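Local coordinates for protein malic enzyme (Entamoeba histolytica, PDB 3NV9) that probably catalyses the oxidative decarboxylation of malate to pyruvate with NADP as acceptor, as malic enzymes do, and has been linked to metronidazole activation in this parasite, at residues 192-197 with 228-233; 290-295 with 311-316; 373-378 with 428-433. One frame throughout, in Å; residues are numbered along the deposited sequence.

Contact 1: 192-197 with 228-233; sequences HDDQQG and GSSNTT
Gln195 and Ser230 bring the backbones closest, 4.9 Å between their CA atoms, where the first turns of the helices 193-213 and 229-240 run side by side, their axes 7.5 Å apart and 16° from parallel. The direct hydrogen bond is given by Ser230 OG to Asp194 O at 2.7 Å, the donor tilted modestly out of the carbonyl plane; OG stands anti to its own carbonyl carbon (chi1 -63°), which turns it toward Asp194 O. One water bridges the same hydroxyl to Asp194 OD1, and a second, more weakly bound to the carboxylate, repeats the link. The other carboxylate oxygen of Asp194 is taken by the backbone N of Asp169. Further along, Gln195 and Thr233 cross at about a right angle, Gln195 CB lying 3.4 Å from Thr233 OG1. Thr233 OG1 donates to Ser229 O at 2.7 Å, almost in line with the carbonyl, and receives a water shared with Gln195 OE1. Thr233 CG2 meanwhile packs on Gln195 O at 3.4 Å. Tyr176 and Leu179 of helix 174-185 cover Ser229 and Gln195. Gly228 occupies the N-cap position of helix 229-240 after strand 222-225, with Gly226 and Ala227 before it: this is the glycine-rich turn of a Rossmann fold, whose helix start receives the dinucleotide in the family, consistent with NAD(P) binding here.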
ATOM      1  N   HIS A 192      13.833  11.479  -5.140  1.00 24.87           N
ATOM      2  CA  HIS A 192      13.766  11.858  -3.749  1.00 25.44           C
ATOM      3  C   HIS A 192      13.032  13.236  -3.730  1.00 24.96           C
ATOM      4  O   HIS A 192      13.529  14.237  -4.227  1.00 25.14           O
ATOM      5  CB  HIS A 192      15.198  11.808  -3.141  1.00 25.80           C
ATOM      6  CG  HIS A 192      15.317  12.330  -1.731  1.00 27.28           C
ATOM      7  ND1 HIS A 192      14.260  12.410  -0.854  1.00 29.97           N
ATOM      8  CD2 HIS A 192      16.395  12.745  -1.033  1.00 27.41           C
ATOM      9  CE1 HIS A 192      14.668  12.906   0.306  1.00 27.83           C
ATOM     10  NE2 HIS A 192      15.965  13.114   0.222  1.00 31.10           N
ATOM     11  N   ASP A 193      11.788  13.231  -3.235  1.00 24.53           N
ATOM     12  CA  ASP A 193      10.895  14.377  -3.311  1.00 24.03           C
ATOM     13  C   ASP A 193      11.587  15.598  -2.714  1.00 24.12           C
ATOM     14  O   ASP A 193      11.557  16.663  -3.307  1.00 23.65           O
ATOM     15  CB  ASP A 193       9.606  14.047  -2.541  1.00 24.47           C
ATOM     16  CG  ASP A 193       8.450  15.034  -2.791  1.00 24.44           C
ATOM     17  OD1 ASP A 193       8.533  15.862  -3.728  1.00 23.09           O
ATOM     18  OD2 ASP A 193       7.471  14.988  -1.996  1.00 19.77           O
ATOM     19  N   ASP A 194      12.230  15.445  -1.554  1.00 23.54           N
ATOM     20  CA  ASP A 194      12.982  16.577  -0.958  1.00 24.54           C
ATOM     21  C   ASP A 194      14.121  17.135  -1.821  1.00 23.21           C
ATOM     22  O   ASP A 194      14.560  18.249  -1.581  1.00 23.35           O
ATOM     23  CB  ASP A 194      13.568  16.174   0.376  1.00 24.76           C
ATOM     24  CG  ASP A 194      12.535  15.719   1.299  1.00 26.29           C
ATOM     25  OD1 ASP A 194      11.909  16.582   1.957  1.00 28.44           O
ATOM     26  OD2 ASP A 194      12.338  14.493   1.352  1.00 29.04           O
ATOM     27  N   GLN A 195      14.592  16.361  -2.794  1.00 22.53           N
ATOM     28  CA  GLN A 195      15.625  16.849  -3.705  1.00 23.82           C
ATOM     29  C   GLN A 195      14.951  17.549  -4.893  1.00 23.60           C
ATOM     30  O   GLN A 195      14.652  18.712  -4.772  1.00 24.16           O
ATOM     31  CB  GLN A 195      16.599  15.743  -4.120  1.00 23.53           C
ATOM     32  CG  GLN A 195      17.690  15.436  -3.056  1.00 24.18           C
ATOM     33  CD  GLN A 195      18.508  14.223  -3.430  1.00 20.49           C
ATOM     34  OE1 GLN A 195      19.216  14.206  -4.428  1.00 21.79           O
ATOM     35  NE2 GLN A 195      18.345  13.166  -2.677  1.00 20.60           N
ATOM     36  N   GLN A 196      14.661  16.860  -5.995  1.00 23.27           N
ATOM     37  CA  GLN A 196      14.104  17.573  -7.168  1.00 24.64           C
ATOM     38  C   GLN A 196      12.645  18.160  -6.952  1.00 23.74           C
ATOM     39  O   GLN A 196      12.285  19.207  -7.475  1.00 21.57           O
ATOM     40  CB  GLN A 196      14.116  16.653  -8.393  1.00 24.81           C
ATOM     41  CG  GLN A 196      15.471  16.108  -8.819  1.00 25.63           C
ATOM     42  CD  GLN A 196      15.308  14.899  -9.731  1.00 26.24           C
ATOM     43  OE1 GLN A 196      14.606  13.945  -9.372  1.00 23.73           O
ATOM     44  NE2 GLN A 196      15.933  14.945 -10.935  1.00 25.85           N
ATOM     45  N   GLY A 197      11.840  17.472  -6.144  1.00 23.30           N
ATOM     46  CA  GLY A 197      10.498  17.928  -5.834  1.00 23.03           C
ATOM     47  C   GLY A 197      10.477  19.316  -5.253  1.00 22.60           C
ATOM     48  O   GLY A 197       9.852  20.218  -5.827  1.00 23.01           O
ATOM     49  N   GLY A 228      21.501  21.454   3.160  1.00 29.52           N
ATOM     50  CA  GLY A 228      20.785  20.182   3.144  1.00 29.82           C
ATOM     51  C   GLY A 228      20.431  19.721   1.744  1.00 29.45           C
ATOM     52  O   GLY A 228      20.788  20.372   0.752  1.00 29.77           O
ATOM     53  N   SER A 229      19.720  18.604   1.655  1.00 29.25           N
ATOM     54  CA  SER A 229      19.468  17.971   0.354  1.00 28.88           C
ATOM     55  C   SER A 229      18.502  18.795  -0.469  1.00 28.92           C
ATOM     56  O   SER A 229      18.661  18.870  -1.674  1.00 30.09           O
ATOM     57  CB  SER A 229      18.971  16.554   0.496  1.00 27.89           C
ATOM     58  OG  SER A 229      17.632  16.555   0.971  1.00 27.93           O
ATOM     59  N   SER A 230      17.529  19.433   0.184  1.00 29.82           N
ATOM     60  CA  SER A 230      16.620  20.391  -0.527  1.00 30.47           C
ATOM     61  C   SER A 230      17.339  21.611  -1.098  1.00 29.17           C
ATOM     62  O   SER A 230      17.242  21.878  -2.281  1.00 28.52           O
ATOM     63  CB  SER A 230      15.454  20.855   0.340  1.00 29.38           C
ATOM     64  OG  SER A 230      14.657  19.727   0.674  1.00 33.36           O
ATOM     65  N   ASN A 231      18.034  22.345  -0.242  1.00 28.79           N
ATOM     66  CA  ASN A 231      18.709  23.554  -0.658  1.00 29.99           C
ATOM     67  C   ASN A 231      19.739  23.360  -1.778  1.00 29.84           C
ATOM     68  O   ASN A 231      19.830  24.183  -2.722  1.00 29.96           O
ATOM     69  CB  ASN A 231      19.317  24.262   0.543  1.00 30.33           C
ATOM     70  CG  ASN A 231      18.667  25.596   0.805  1.00 34.93           C
ATOM     71  OD1 ASN A 231      17.578  25.870   0.306  1.00 38.02           O
ATOM     72  ND2 ASN A 231      19.350  26.459   1.551  1.00 38.05           N
ATOM     73  N   THR A 232      20.499  22.282  -1.645  1.00 29.27           N
ATOM     74  CA  THR A 232      21.494  21.829  -2.601  1.00 29.95           C
ATOM     75  C   THR A 232      20.847  21.659  -3.978  1.00 29.33           C
ATOM     76  O   THR A 232      21.397  22.111  -4.999  1.00 30.19           O
ATOM     77  CB  THR A 232      22.107  20.467  -2.093  1.00 29.07           C
ATOM     78  OG1 THR A 232      23.235  20.723  -1.268  1.00 34.21           O
ATOM     79  CG2 THR A 232      22.561  19.581  -3.181  1.00 31.82           C
ATOM     80  N   THR A 233      19.689  20.997  -4.013  1.00 28.98           N
ATOM     81  CA  THR A 233      19.009  20.717  -5.273  1.00 27.73           C
ATOM     82  C   THR A 233      18.363  21.982  -5.811  1.00 27.64           C
ATOM     83  O   THR A 233      18.313  22.153  -7.024  1.00 26.12           O
ATOM     84  CB  THR A 233      18.001  19.588  -5.152  1.00 27.67           C
ATOM     85  OG1 THR A 233      18.574  18.522  -4.378  1.00 27.76           O
ATOM     86  CG2 THR A 233      17.596  19.066  -6.531  1.00 24.07           C
TER
HETATM   87  O   HOH W   1      11.870  19.064   1.249  1.00 32.97           O
HETATM   88  O   HOH W   2      13.852  18.948   3.594  1.00 50.25           O
HETATM   89  O   HOH W   3      20.327  16.645  -4.927  1.00 26.56           O

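Contact 2: 290-295 with 311-316; sequences EACVGA and AEWIKS
Gly294 N gives a hydrogen bond to Ser316 O, 2.8 Å long and fairly straight (157° at the hydrogen), with the donor tilted out of the carbonyl plane; it joins the turn that follows helix 288-292 to the C-terminal part of segment 311-316. Beside it, Val293 CA makes a CH...O contact of 3.2 Å with the same Ser316 O, so one carbonyl takes up two neighbouring residues. On the inner side Cys292 SG rests against Trp313 CB at 3.8 Å and lies obliquely to the indole, 4.7 Å from the centroid of the five-membered ring, a sulfur-aromatic contact. Cys292 CB packs on Trp313 O.

One step out, the local fold of each segment sets up this meeting. Residues Cys292 to Ala295 form a type II beta turn, closed by Ala295 N to Cys292 O, and Gly294 takes the positive phi (68°) that such a turn needs at its third position. Ser316 OG, held between its own N and carbonyl carbon (chi1 80°), bonds back to Trp313 O at 2.8 Å and sits against Val293. Farther out, Trp313 is packed on Ile288, Ala289 and Ile225, while Ala291 O is held by Arg221 and Ala295 pairs through its backbone with Gly318. The contact thus joins two successive helix-to-strand connections, ahead of the N-terminal ends of the parallel strands 297-300 and 322-325, in the beta-alpha-beta pattern of the Rossmann fold.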
ATOM      1  N   GLU A 290      27.512  39.298   5.783  1.00 40.67           N
ATOM      2  CA  GLU A 290      28.321  39.913   4.724  1.00 40.77           C
ATOM      3  C   GLU A 290      27.679  39.539   3.394  1.00 39.32           C
ATOM      4  O   GLU A 290      27.519  40.360   2.500  1.00 38.49           O
ATOM      5  CB  GLU A 290      29.798  39.441   4.767  1.00 40.76           C
ATOM      6  CG  GLU A 290      30.700  40.177   5.860  1.00 46.18           C
ATOM      7  CD  GLU A 290      32.064  39.470   6.173  1.00 48.96           C
ATOM      8  OE1 GLU A 290      32.338  39.162   7.360  1.00 47.08           O
ATOM      9  OE2 GLU A 290      32.858  39.236   5.224  1.00 50.73           O
ATOM     10  N   ALA A 291      27.316  38.282   3.273  1.00 37.91           N
ATOM     11  CA  ALA A 291      26.655  37.827   2.083  1.00 37.89           C
ATOM     12  C   ALA A 291      25.344  38.606   1.811  1.00 38.12           C
ATOM     13  O   ALA A 291      25.107  39.031   0.695  1.00 38.23           O
ATOM     14  CB  ALA A 291      26.404  36.349   2.183  1.00 37.76           C
ATOM     15  N   CYS A 292      24.538  38.839   2.844  1.00 37.78           N
ATOM     16  CA  CYS A 292      23.191  39.301   2.649  1.00 37.68           C
ATOM     17  C   CYS A 292      23.058  40.735   2.187  1.00 38.09           C
ATOM     18  O   CYS A 292      22.134  41.066   1.430  1.00 37.68           O
ATOM     19  CB  CYS A 292      22.349  39.063   3.909  1.00 37.90           C
ATOM     20  SG  CYS A 292      21.870  37.356   4.078  1.00 36.59           S
ATOM     21  N   VAL A 293      23.942  41.612   2.652  1.00 38.02           N
ATOM     22  CA  VAL A 293      23.869  43.028   2.226  1.00 37.82           C
ATOM     23  C   VAL A 293      23.857  43.128   0.694  1.00 36.56           C
ATOM     24  O   VAL A 293      24.627  42.453  -0.004  1.00 36.19           O
ATOM     25  CB  VAL A 293      24.954  43.919   2.952  1.00 38.39           C
ATOM     26  CG1 VAL A 293      26.229  43.114   3.232  1.00 39.50           C
ATOM     27  CG2 VAL A 293      25.218  45.259   2.205  1.00 40.15           C
ATOM     28  N   GLY A 294      22.916  43.904   0.185  1.00 35.71           N
ATOM     29  CA  GLY A 294      22.674  43.982  -1.250  1.00 35.62           C
ATOM     30  C   GLY A 294      22.105  42.761  -1.969  1.00 35.22           C
ATOM     31  O   GLY A 294      21.929  42.793  -3.189  1.00 35.53           O
ATOM     32  N   ALA A 295      21.835  41.671  -1.250  1.00 34.03           N
ATOM     33  CA  ALA A 295      21.327  40.470  -1.916  1.00 32.83           C
ATOM     34  C   ALA A 295      19.908  40.666  -2.435  1.00 32.49           C
ATOM     35  O   ALA A 295      19.125  41.518  -1.926  1.00 33.43           O
ATOM     36  CB  ALA A 295      21.441  39.185  -1.034  1.00 32.35           C
ATOM     37  N   ALA A 311      16.184  39.310  10.985  1.00 32.31           N
ATOM     38  CA  ALA A 311      15.565  40.546  10.506  1.00 32.65           C
ATOM     39  C   ALA A 311      16.586  41.452   9.869  1.00 33.75           C
ATOM     40  O   ALA A 311      16.299  42.157   8.875  1.00 33.99           O
ATOM     41  CB  ALA A 311      14.919  41.317  11.660  1.00 31.72           C
ATOM     42  N   GLU A 312      17.760  41.481  10.500  1.00 34.88           N
ATOM     43  CA  GLU A 312      18.852  42.359  10.095  1.00 35.68           C
ATOM     44  C   GLU A 312      19.458  41.911   8.751  1.00 34.52           C
ATOM     45  O   GLU A 312      19.849  42.745   7.955  1.00 34.85           O
ATOM     46  CB  GLU A 312      19.926  42.467  11.187  1.00 35.48           C
ATOM     47  CG  GLU A 312      20.880  41.292  11.218  1.00 40.78           C
ATOM     48  CD  GLU A 312      22.203  41.589  11.933  1.00 48.78           C
ATOM     49  OE1 GLU A 312      22.559  42.795  12.008  1.00 52.34           O
ATOM     50  OE2 GLU A 312      22.888  40.618  12.396  1.00 49.18           O
ATOM     51  N   TRP A 313      19.565  40.616   8.507  1.00 34.57           N
ATOM     52  CA  TRP A 313      20.011  40.148   7.177  1.00 35.18           C
ATOM     53  C   TRP A 313      19.103  40.710   6.077  1.00 35.73           C
ATOM     54  O   TRP A 313      19.584  41.205   5.060  1.00 36.75           O
ATOM     55  CB  TRP A 313      19.987  38.635   7.094  1.00 34.67           C
ATOM     56  CG  TRP A 313      20.900  37.954   8.027  1.00 35.39           C
ATOM     57  CD1 TRP A 313      21.933  38.520   8.760  1.00 36.13           C
ATOM     58  CD2 TRP A 313      20.931  36.561   8.309  1.00 34.79           C
ATOM     59  NE1 TRP A 313      22.569  37.551   9.498  1.00 32.09           N
ATOM     60  CE2 TRP A 313      21.998  36.338   9.222  1.00 35.08           C
ATOM     61  CE3 TRP A 313      20.156  35.468   7.891  1.00 35.40           C
ATOM     62  CZ2 TRP A 313      22.294  35.059   9.735  1.00 34.89           C
ATOM     63  CZ3 TRP A 313      20.461  34.192   8.388  1.00 33.97           C
ATOM     64  CH2 TRP A 313      21.512  34.004   9.310  1.00 35.85           C
ATOM     65  N   ILE A 314      17.790  40.654   6.328  1.00 36.03           N
ATOM     66  CA  ILE A 314      16.738  41.007   5.364  1.00 35.09           C
ATOM     67  C   ILE A 314      16.804  42.500   5.060  1.00 36.90           C
ATOM     68  O   ILE A 314      16.836  42.899   3.890  1.00 37.65           O
ATOM     69  CB  ILE A 314      15.328  40.533   5.888  1.00 33.60           C
ATOM     70  CG1 ILE A 314      15.214  38.998   5.786  1.00 32.67           C
ATOM     71  CG2 ILE A 314      14.203  41.156   5.127  1.00 33.57           C
ATOM     72  CD1 ILE A 314      13.922  38.392   6.381  1.00 29.22           C
ATOM     73  N   LYS A 315      16.825  43.301   6.131  1.00 37.31           N
ATOM     74  CA  LYS A 315      16.938  44.741   6.112  1.00 38.12           C
ATOM     75  C   LYS A 315      18.131  45.197   5.265  1.00 37.73           C
ATOM     76  O   LYS A 315      18.080  46.231   4.657  1.00 36.92           O
ATOM     77  CB  LYS A 315      17.086  45.201   7.574  1.00 38.53           C
ATOM     78  CG  LYS A 315      16.980  46.676   7.821  1.00 43.02           C
ATOM     79  CD  LYS A 315      16.787  46.963   9.329  1.00 50.35           C
ATOM     80  CE  LYS A 315      18.120  47.289  10.078  1.00 53.88           C
ATOM     81  NZ  LYS A 315      18.542  48.736   9.871  1.00 55.37           N
ATOM     82  N   SER A 316      19.210  44.418   5.247  1.00 38.29           N
ATOM     83  CA  SER A 316      20.408  44.806   4.499  1.00 38.84           C
ATOM     84  C   SER A 316      20.337  44.417   3.018  1.00 39.31           C
ATOM     85  O   SER A 316      21.174  44.817   2.227  1.00 39.47           O
ATOM     86  CB  SER A 316      21.659  44.207   5.136  1.00 38.80           C
ATOM     87  OG  SER A 316      21.838  42.849   4.772  1.00 38.98           O
TER

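Contact 3: 373-378 with 428-433. With SO4 (sulfate ion), chain I.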
ATOM      1  N   VAL A 373       4.116   8.065 -19.370  1.00 27.44           N
ATOM      2  CA  VAL A 373       5.049   7.729 -20.445  1.00 27.98           C
ATOM      3  C   VAL A 373       6.182   6.809 -19.926  1.00 28.62           C
ATOM      4  O   VAL A 373       7.199   6.621 -20.612  1.00 28.78           O
ATOM      5  CB  VAL A 373       5.693   9.014 -21.041  1.00 28.05           C
ATOM      6  CG1 VAL A 373       4.655   9.857 -21.757  1.00 25.46           C
ATOM      7  CG2 VAL A 373       6.386   9.819 -19.916  1.00 26.59           C
ATOM      8  N   ARG A 374       6.026   6.280 -18.710  1.00 27.84           N
ATOM      9  CA  ARG A 374       7.001   5.326 -18.188  1.00 27.46           C
ATOM     10  C   ARG A 374       8.458   5.866 -18.246  1.00 26.98           C
ATOM     11  O   ARG A 374       9.345   5.204 -18.735  1.00 24.58           O
ATOM     12  CB  ARG A 374       6.861   3.964 -18.908  1.00 27.05           C
ATOM     13  CG  ARG A 374       5.508   3.273 -18.639  1.00 27.51           C
ATOM     14  CD  ARG A 374       5.553   1.788 -18.969  1.00 32.21           C
ATOM     15  NE  ARG A 374       6.788   1.206 -18.414  1.00 35.10           N
ATOM     16  CZ  ARG A 374       7.540   0.277 -18.995  1.00 32.99           C
ATOM     17  NH1 ARG A 374       7.211  -0.223 -20.186  1.00 30.80           N
ATOM     18  NH2 ARG A 374       8.644  -0.122 -18.372  1.00 33.24           N
ATOM     19  N   ALA A 375       8.687   7.059 -17.716  1.00 26.86           N
ATOM     20  CA  ALA A 375      10.040   7.541 -17.616  1.00 29.47           C
ATOM     21  C   ALA A 375      10.833   6.649 -16.694  1.00 30.63           C
ATOM     22  O   ALA A 375      10.344   6.177 -15.633  1.00 30.94           O
ATOM     23  CB  ALA A 375      10.115   8.977 -17.136  1.00 28.53           C
ATOM     24  N   ARG A 376      12.070   6.443 -17.106  1.00 31.53           N
ATOM     25  CA  ARG A 376      13.026   5.596 -16.393  1.00 32.23           C
ATOM     26  C   ARG A 376      13.566   6.314 -15.181  1.00 31.69           C
ATOM     27  O   ARG A 376      13.810   5.684 -14.162  1.00 33.83           O
ATOM     28  CB  ARG A 376      14.193   5.215 -17.322  1.00 31.84           C
ATOM     29  CG  ARG A 376      13.810   4.281 -18.485  1.00 31.96           C
ATOM     30  CD  ARG A 376      15.088   4.104 -19.355  1.00 36.80           C
ATOM     31  NE  ARG A 376      14.817   3.662 -20.705  1.00 37.45           N
ATOM     32  CZ  ARG A 376      14.670   2.382 -21.056  1.00 42.30           C
ATOM     33  NH1 ARG A 376      14.747   1.413 -20.136  1.00 38.05           N
ATOM     34  NH2 ARG A 376      14.440   2.065 -22.340  1.00 43.00           N
ATOM     35  N   LYS A 377      13.723   7.623 -15.274  1.00 31.79           N
ATOM     36  CA  LYS A 377      14.357   8.433 -14.225  1.00 32.26           C
ATOM     37  C   LYS A 377      13.591   9.746 -14.167  1.00 30.85           C
ATOM     38  O   LYS A 377      13.012  10.121 -15.187  1.00 30.24           O
ATOM     39  CB  LYS A 377      15.794   8.785 -14.641  1.00 33.20           C
ATOM     40  CG  LYS A 377      16.802   7.639 -14.525  1.00 38.56           C
ATOM     41  CD  LYS A 377      18.051   7.759 -15.512  1.00 41.08           C
ATOM     42  CE  LYS A 377      18.428   9.219 -15.814  1.00 44.88           C
ATOM     43  NZ  LYS A 377      19.581   9.261 -16.764  1.00 44.98           N
ATOM     44  N   ILE A 378      13.622  10.465 -13.028  1.00 28.72           N
ATOM     45  CA  ILE A 378      13.150  11.835 -13.024  1.00 27.24           C
ATOM     46  C   ILE A 378      14.363  12.669 -13.266  1.00 28.64           C
ATOM     47  O   ILE A 378      15.236  12.758 -12.400  1.00 28.58           O
ATOM     48  CB  ILE A 378      12.418  12.343 -11.704  1.00 27.40           C
ATOM     49  CG1 ILE A 378      11.195  11.497 -11.259  1.00 25.20           C
ATOM     50  CG2 ILE A 378      11.927  13.732 -11.892  1.00 25.06           C
ATOM     51  CD1 ILE A 378      10.331  10.872 -12.325  1.00 21.99           C
ATOM     52  N   ASP A 428      14.213  14.246 -23.160  1.00 32.98           N
ATOM     53  CA  ASP A 428      15.408  13.821 -22.462  1.00 32.93           C
ATOM     54  C   ASP A 428      15.852  12.377 -22.854  1.00 32.80           C
ATOM     55  O   ASP A 428      16.999  11.979 -22.593  1.00 33.47           O
ATOM     56  CB  ASP A 428      15.186  13.943 -20.959  1.00 32.38           C
ATOM     57  CG  ASP A 428      15.091  15.396 -20.481  1.00 35.38           C
ATOM     58  OD1 ASP A 428      15.622  16.348 -21.145  1.00 36.06           O
ATOM     59  OD2 ASP A 428      14.489  15.596 -19.400  1.00 34.78           O
ATOM     60  N   GLY A 429      14.953  11.605 -23.459  1.00 31.86           N
ATOM     61  CA  GLY A 429      15.260  10.246 -23.875  1.00 31.56           C
ATOM     62  C   GLY A 429      15.080   9.195 -22.789  1.00 31.95           C
ATOM     63  O   GLY A 429      15.499   8.007 -22.954  1.00 30.26           O
ATOM     64  N   VAL A 430      14.419   9.606 -21.697  1.00 30.83           N
ATOM     65  CA  VAL A 430      14.122   8.683 -20.614  1.00 30.59           C
ATOM     66  C   VAL A 430      12.731   8.027 -20.678  1.00 30.42           C
ATOM     67  O   VAL A 430      12.456   7.082 -19.918  1.00 29.34           O
ATOM     68  CB  VAL A 430      14.426   9.316 -19.265  1.00 31.33           C
ATOM     69  CG1 VAL A 430      15.858   9.825 -19.295  1.00 31.38           C
ATOM     70  CG2 VAL A 430      13.425  10.474 -18.939  1.00 29.05           C
ATOM     71  N   ALA A 431      11.879   8.481 -21.602  1.00 30.16           N
ATOM     72  CA  ALA A 431      10.539   7.901 -21.747  1.00 30.31           C
ATOM     73  C   ALA A 431      10.538   6.593 -22.515  1.00 31.66           C
ATOM     74  O   ALA A 431      11.233   6.452 -23.520  1.00 31.45           O
ATOM     75  CB  ALA A 431       9.573   8.894 -22.381  1.00 29.01           C
ATOM     76  N   ARG A 432       9.750   5.644 -22.014  1.00 33.06           N
ATOM     77  CA  ARG A 432       9.581   4.325 -22.601  1.00 34.94           C
ATOM     78  C   ARG A 432       8.282   4.239 -23.403  1.00 35.97           C
ATOM     79  O   ARG A 432       7.970   3.228 -24.023  1.00 36.98           O
ATOM     80  CB  ARG A 432       9.648   3.255 -21.502  1.00 34.97           C
ATOM     81  CG  ARG A 432      11.085   3.104 -20.919  1.00 36.23           C
ATOM     82  CD  ARG A 432      11.176   1.964 -19.887  1.00 36.31           C
ATOM     83  NE  ARG A 432      10.691   2.405 -18.575  1.00 35.54           N
ATOM     84  CZ  ARG A 432      11.023   1.879 -17.401  1.00 38.21           C
ATOM     85  NH1 ARG A 432      11.900   0.873 -17.320  1.00 38.90           N
ATOM     86  NH2 ARG A 432      10.494   2.389 -16.281  1.00 39.67           N
ATOM     87  N   VAL A 433       7.527   5.321 -23.372  1.00 37.19           N
ATOM     88  CA  VAL A 433       6.327   5.509 -24.187  1.00 37.57           C
ATOM     89  C   VAL A 433       6.528   6.866 -24.844  1.00 37.29           C
ATOM     90  O   VAL A 433       6.407   7.904 -24.171  1.00 36.70           O
ATOM     91  CB  VAL A 433       5.043   5.598 -23.321  1.00 38.53           C
ATOM     92  CG1 VAL A 433       3.844   6.103 -24.181  1.00 38.44           C
ATOM     93  CG2 VAL A 433       4.734   4.269 -22.644  1.00 36.76           C
TER
HETATM   94  S   SO4 I 494      12.971  -1.124 -20.968  1.00105.59           S
HETATM   95  O1  SO4 I 494      12.781   0.037 -21.843  1.00105.28           O
HETATM   96  O2  SO4 I 494      12.292  -2.257 -21.596  1.00105.00           O
HETATM   97  O3  SO4 I 494      14.398  -1.404 -20.806  1.00105.02           O
HETATM   98  O4  SO4 I 494      12.411  -0.896 -19.638  1.00104.32           O
HETATM   99  O   HOH W   4       8.295   3.956 -15.796  1.00 40.13           O
HETATM  100  O   HOH W   5      13.904   5.116 -22.609  1.00 46.29           O
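Val430 O accepts Arg376 N at 2.9 Å, and Val430 CG2 packs on Ala375 CB. Just before it, Gly429, with positive phi, closes helix 413-428 in a Schellman motif. Ala431 CB lies 4.1 Å from Val373 CB, and Ala431 O takes a water that also binds Arg376 NE.

Arg432 carries the most. Arg432 N donates to Val373 O at 3.1 Å, while Arg432 NE reaches Arg374 O at 3.1 Å (159° at the hydrogen), the acceptor lying near the guanidinium plane. The bend at chi3 (-81°) turns NE back toward Arg374 O. Arg374 NH2 lies 3.2 Å above the centre of one face of the Arg432 guanidinium, the two planes 33° apart; Arg376 CG lies over the opposite face, nearer the rim. Three like charges gather here, and a sulfate, probably from the crystallisation liquor, binds two of them and may offset part of the repulsion: Arg432 NH1 binds O4 at 3.0 Å, and Arg376 NH1 binds O3 in a nearly straight bond. Arg432 NH1 also meets Asp187 O. Last, Val433 packs CB on CB against Val373, and its N adds a weak bond to Val373 O.

Running roughly antiparallel, the two loops lie just beyond the C-terminal ends of helices 363-372 and 413-428, with Ala422, Ala425 and Ile426 of helix 413-428 and Met382 of helix 380-396 against their apolar side chains.

Overall arrangement
Contacts 1 and 2 belong to the same NAD-binding domain: contact 1 lies at the glycine-rich start of helix 229-240, contact 2 lies farther out, about 28 Å from the centre of the chain, their centres about 25 Å apart and nearest atoms about 10 Å. Contact 3 joins onto contact 1 directly, through a probable hydrogen bond from Gln196 NE2 to Ile378 O at 2.7 Å, with centres about 21 Å apart; Asp380 holds the same amide. Contacts 2 and 3 stand about 42 Å apart between centres. Contact 1 would border the cofactor site if NAD(P) binds as in other Rossmann domains, whereas contact 3 meets probable crystallisation ions and contact 2 is peripheral packing.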